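Local coordinates for protein GlcNAc-alpha-1,4-Gal-releasing endo-beta-galactosidase (Clostridium perfringens, PDB 1UPS) that probably hydrolyses internal beta-galactosidic linkages of glycans as an endo-beta-galactosidase, releasing the disaccharide GlcNAc-alpha-1,4-Gal, and binds calcium, at residues Gly129-Arg134 / Met219-Thr224. Residues are numbered along the deposited sequence; the frame is centred on the assembly and turned at random.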
ATOM      1  N   GLY A 129      -6.151   6.412  -8.849  1.00 10.68           N
ATOM      2  CA  GLY A 129      -7.492   5.844  -8.732  1.00 10.87           C
ATOM      3  C   GLY A 129      -7.658   4.993  -7.488  1.00 11.64           C
ATOM      4  O   GLY A 129      -6.731   4.880  -6.670  1.00 11.34           O
ATOM      5  N   TYR A 130      -8.847   4.393  -7.362  1.00 11.10           N
ATOM      6  CA  TYR A 130      -9.161   3.481  -6.260  1.00 11.28           C
ATOM      7  C   TYR A 130      -9.219   2.064  -6.839  1.00 11.09           C
ATOM      8  O   TYR A 130     -10.089   1.756  -7.656  1.00 11.60           O
ATOM      9  CB  TYR A 130     -10.527   3.856  -5.616  1.00 10.66           C
ATOM     10  CG  TYR A 130     -10.742   3.160  -4.273  1.00 10.54           C
ATOM     11  CD1 TYR A 130     -11.200   1.842  -4.202  1.00  9.71           C
ATOM     12  CD2 TYR A 130     -10.428   3.804  -3.083  1.00 11.60           C
ATOM     13  CE1 TYR A 130     -11.365   1.188  -2.958  1.00 10.88           C
ATOM     14  CE2 TYR A 130     -10.582   3.163  -1.850  1.00 12.08           C
ATOM     15  CZ  TYR A 130     -11.056   1.864  -1.790  1.00 12.02           C
ATOM     16  OH  TYR A 130     -11.205   1.265  -0.551  1.00 12.37           O
ATOM     17  N   PHE A 131      -8.258   1.225  -6.453  1.00 10.90           N
ATOM     18  CA  PHE A 131      -8.077  -0.107  -7.042  1.00 10.25           C
ATOM     19  C   PHE A 131      -8.488  -1.158  -6.032  1.00 10.24           C
ATOM     20  O   PHE A 131      -8.111  -1.040  -4.873  1.00 10.64           O
ATOM     21  CB  PHE A 131      -6.587  -0.300  -7.336  1.00 10.89           C
ATOM     22  CG  PHE A 131      -6.051   0.641  -8.385  1.00  9.84           C
ATOM     23  CD1 PHE A 131      -5.831   1.990  -8.099  1.00 10.11           C
ATOM     24  CD2 PHE A 131      -5.792   0.173  -9.677  1.00 11.39           C
ATOM     25  CE1 PHE A 131      -5.350   2.866  -9.101  1.00 11.81           C
ATOM     26  CE2 PHE A 131      -5.315   1.023 -10.675  1.00 11.61           C
ATOM     27  CZ  PHE A 131      -5.086   2.370 -10.396  1.00 10.30           C
ATOM     28  N   GLU A 132      -9.240  -2.182  -6.445  1.00  9.39           N
ATOM     29  CA  GLU A 132      -9.763  -3.124  -5.453  1.00  9.51           C
ATOM     30  C   GLU A 132      -9.845  -4.533  -6.005  1.00  9.81           C
ATOM     31  O   GLU A 132     -10.239  -4.721  -7.168  1.00 11.40           O
ATOM     32  CB  GLU A 132     -11.159  -2.654  -5.003  1.00  9.76           C
ATOM     33  CG  GLU A 132     -11.859  -3.540  -3.969  1.00  9.44           C
ATOM     34  CD  GLU A 132     -13.170  -2.917  -3.497  1.00 10.51           C
ATOM     35  OE1 GLU A 132     -14.246  -3.558  -3.668  1.00  9.93           O
ATOM     36  OE2 GLU A 132     -13.138  -1.779  -2.957  1.00 11.29           O
ATOM     37  N   ILE A 133      -9.460  -5.520  -5.193  1.00  9.41           N
ATOM     38  CA  ILE A 133      -9.798  -6.909  -5.496  1.00  9.30           C
ATOM     39  C   ILE A 133     -10.505  -7.533  -4.301  1.00  9.91           C
ATOM     40  O   ILE A 133     -10.394  -7.043  -3.160  1.00 10.64           O
ATOM     41  CB  ILE A 133      -8.558  -7.759  -5.896  1.00  9.24           C
ATOM     42  CG1 ILE A 133      -7.630  -8.008  -4.675  1.00 10.07           C
ATOM     43  CG2 ILE A 133      -7.848  -7.122  -7.133  1.00  9.95           C
ATOM     44  CD1 ILE A 133      -6.436  -9.029  -4.948  1.00 10.70           C
ATOM     45  N   ARG A 134     -11.234  -8.612  -4.571  1.00 10.17           N
ATOM     46  CA  ARG A 134     -11.782  -9.428  -3.510  1.00 10.10           C
ATOM     47  C   ARG A 134     -11.201 -10.808  -3.757  1.00 10.73           C
ATOM     48  O   ARG A 134     -11.316 -11.337  -4.859  1.00 11.15           O
ATOM     49  CB  ARG A 134     -13.315  -9.441  -3.586  1.00 10.21           C
ATOM     50  CG  ARG A 134     -13.984 -10.314  -2.537  1.00 10.84           C
ATOM     51  CD  ARG A 134     -15.499 -10.015  -2.435  1.00  9.78           C
ATOM     52  NE  ARG A 134     -16.181 -10.786  -1.396  1.00 12.60           N
ATOM     53  CZ  ARG A 134     -16.770 -11.969  -1.591  1.00 15.32           C
ATOM     54  NH1 ARG A 134     -16.738 -12.542  -2.784  1.00 14.39           N
ATOM     55  NH2 ARG A 134     -17.402 -12.588  -0.584  1.00 13.22           N
ATOM     56  N   MET A 219      -6.247  -0.293  -2.802  1.00 10.10           N
ATOM     57  CA  MET A 219      -5.299   0.803  -2.737  1.00 10.33           C
ATOM     58  C   MET A 219      -5.895   2.033  -3.412  1.00 10.45           C
ATOM     59  O   MET A 219      -6.337   1.973  -4.571  1.00 10.92           O
ATOM     60  CB  MET A 219      -3.979   0.437  -3.443  1.00 10.25           C
ATOM     61  CG  MET A 219      -3.049   1.669  -3.590  1.00 10.67           C
ATOM     62  SD  MET A 219      -1.582   1.306  -4.604  1.00 12.43           S
ATOM     63  CE  MET A 219      -2.313   1.223  -6.204  1.00 11.31           C
ATOM     64  N   GLU A 220      -5.876   3.161  -2.704  1.00 10.73           N
ATOM     65  CA  GLU A 220      -6.147   4.434  -3.360  1.00 10.77           C
ATOM     66  C   GLU A 220      -4.821   5.138  -3.616  1.00 10.70           C
ATOM     67  O   GLU A 220      -4.056   5.428  -2.684  1.00 10.83           O
ATOM     68  CB  GLU A 220      -7.104   5.333  -2.549  1.00 11.01           C
ATOM     69  CG  GLU A 220      -7.504   6.572  -3.358  1.00 12.12           C
ATOM     70  CD  GLU A 220      -8.890   7.114  -3.025  1.00 13.18           C
ATOM     71  OE1 GLU A 220      -9.660   7.431  -3.958  1.00 14.81           O
ATOM     72  OE2 GLU A 220      -9.204   7.235  -1.836  1.00 14.00           O
ATOM     73  N   TRP A 221      -4.555   5.376  -4.895  1.00 10.62           N
ATOM     74  CA  TRP A 221      -3.302   5.960  -5.362  1.00 11.22           C
ATOM     75  C   TRP A 221      -3.650   7.366  -5.841  1.00 11.52           C
ATOM     76  O   TRP A 221      -4.398   7.539  -6.798  1.00 11.22           O
ATOM     77  CB  TRP A 221      -2.732   5.078  -6.482  1.00 11.46           C
ATOM     78  CG  TRP A 221      -1.648   5.670  -7.382  1.00 10.30           C
ATOM     79  CD1 TRP A 221      -0.750   6.678  -7.098  1.00 10.63           C
ATOM     80  CD2 TRP A 221      -1.350   5.235  -8.698  1.00 10.04           C
ATOM     81  NE1 TRP A 221       0.080   6.890  -8.180  1.00 11.56           N
ATOM     82  CE2 TRP A 221      -0.272   6.024  -9.181  1.00 10.90           C
ATOM     83  CE3 TRP A 221      -1.906   4.264  -9.546  1.00  9.66           C
ATOM     84  CZ2 TRP A 221       0.249   5.879 -10.474  1.00 11.25           C
ATOM     85  CZ3 TRP A 221      -1.375   4.104 -10.818  1.00 11.17           C
ATOM     86  CH2 TRP A 221      -0.303   4.910 -11.271  1.00 10.86           C
ATOM     87  N   THR A 222      -3.154   8.364  -5.118  1.00 12.51           N
ATOM     88  CA  THR A 222      -3.399   9.768  -5.453  1.00 12.93           C
ATOM     89  C   THR A 222      -2.041  10.415  -5.758  1.00 13.25           C
ATOM     90  O   THR A 222      -1.003   9.794  -5.560  1.00 12.58           O
ATOM     91  CB  THR A 222      -4.067  10.521  -4.281  1.00 13.39           C
ATOM     92  OG1 THR A 222      -3.115  10.685  -3.216  1.00 12.90           O
ATOM     93  CG2 THR A 222      -5.203   9.698  -3.662  1.00 14.16           C
ATOM     94  N   PRO A 223      -2.040  11.664  -6.207  1.00 13.67           N
ATOM     95  CA  PRO A 223      -0.786  12.402  -6.385  1.00 14.49           C
ATOM     96  C   PRO A 223       0.036  12.539  -5.101  1.00 15.49           C
ATOM     97  O   PRO A 223       1.234  12.836  -5.188  1.00 16.67           O
ATOM     98  CB  PRO A 223      -1.271  13.776  -6.858  1.00 14.45           C
ATOM     99  CG  PRO A 223      -2.531  13.481  -7.540  1.00 13.88           C
ATOM    100  CD  PRO A 223      -3.205  12.456  -6.650  1.00 13.47           C
ATOM    101  N   THR A 224      -0.580  12.313  -3.945  1.00 14.58           N
ATOM    102  CA  THR A 224       0.073  12.527  -2.650  1.00 16.24           C
ATOM    103  C   THR A 224       0.572  11.249  -1.961  1.00 14.79           C
ATOM    104  O   THR A 224       1.602  11.266  -1.255  1.00 14.67           O
ATOM    105  CB  THR A 224      -0.914  13.269  -1.712  1.00 15.03           C
ATOM    106  OG1 THR A 224      -1.099  14.598  -2.208  1.00 21.08           O
ATOM    107  CG2 THR A 224      -0.316  13.496  -0.321  1.00 19.45           C
TER
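With CG anti to its carbonyl carbon (chi1 -65°), Phe-131 swings its ring back beside Gly-129, where it reaches Trp-221, whose own CG is anti to the backbone N (chi1 164°). The two rings meet at CE1 of Phe-131 and CE3 of Trp-221, 3.7 Å apart, with planes inclined by 32°, a slanted apolar contact. Gly-129, with no beta carbon, leaves that space to Phe-131 CE1, and its backbone angles are ones that suit glycine. On the same face, Met-219 runs alongside Phe-131 and bends at its last torsion, leaving its methyl CE 4.1 Å from CD1 of the ring.

Two antiparallel strands in register carry these groups. Gly-129 and Trp-221 exchange a pair of backbone hydrogen bonds, as do Phe-131 and Met-219; in the latter pair, Phe-131 N gives a nearly straight bond to Met-219 O at 2.8 Å. Between them lies the non-hydrogen-bonded pair Tyr-130 and Glu-220, their CA atoms 4.3 Å apart, with side chains on the other face. Here the carboxylate carbon CD of Glu-220 sits at the edge of the tyrosine ring, 3.7 Å from CD2, and the two planes are almost perpendicular. Glu-220 OE1 is hydrogen-bonded to the hydroxyls of Tyr-30 and Tyr-283, giving this acidic group polar partners beyond the strand pair.

Neighbouring residues on each strand thus face opposite ways, as in the antiparallel beta-sandwich of glycoside hydrolase family 16. Strand 129-136 is flanked by strands 215-221 and 267-279, and the face bearing Phe-131 and Met-219 packs against Trp-148 and Met-150 of strand 145-152, in the opposing sheet.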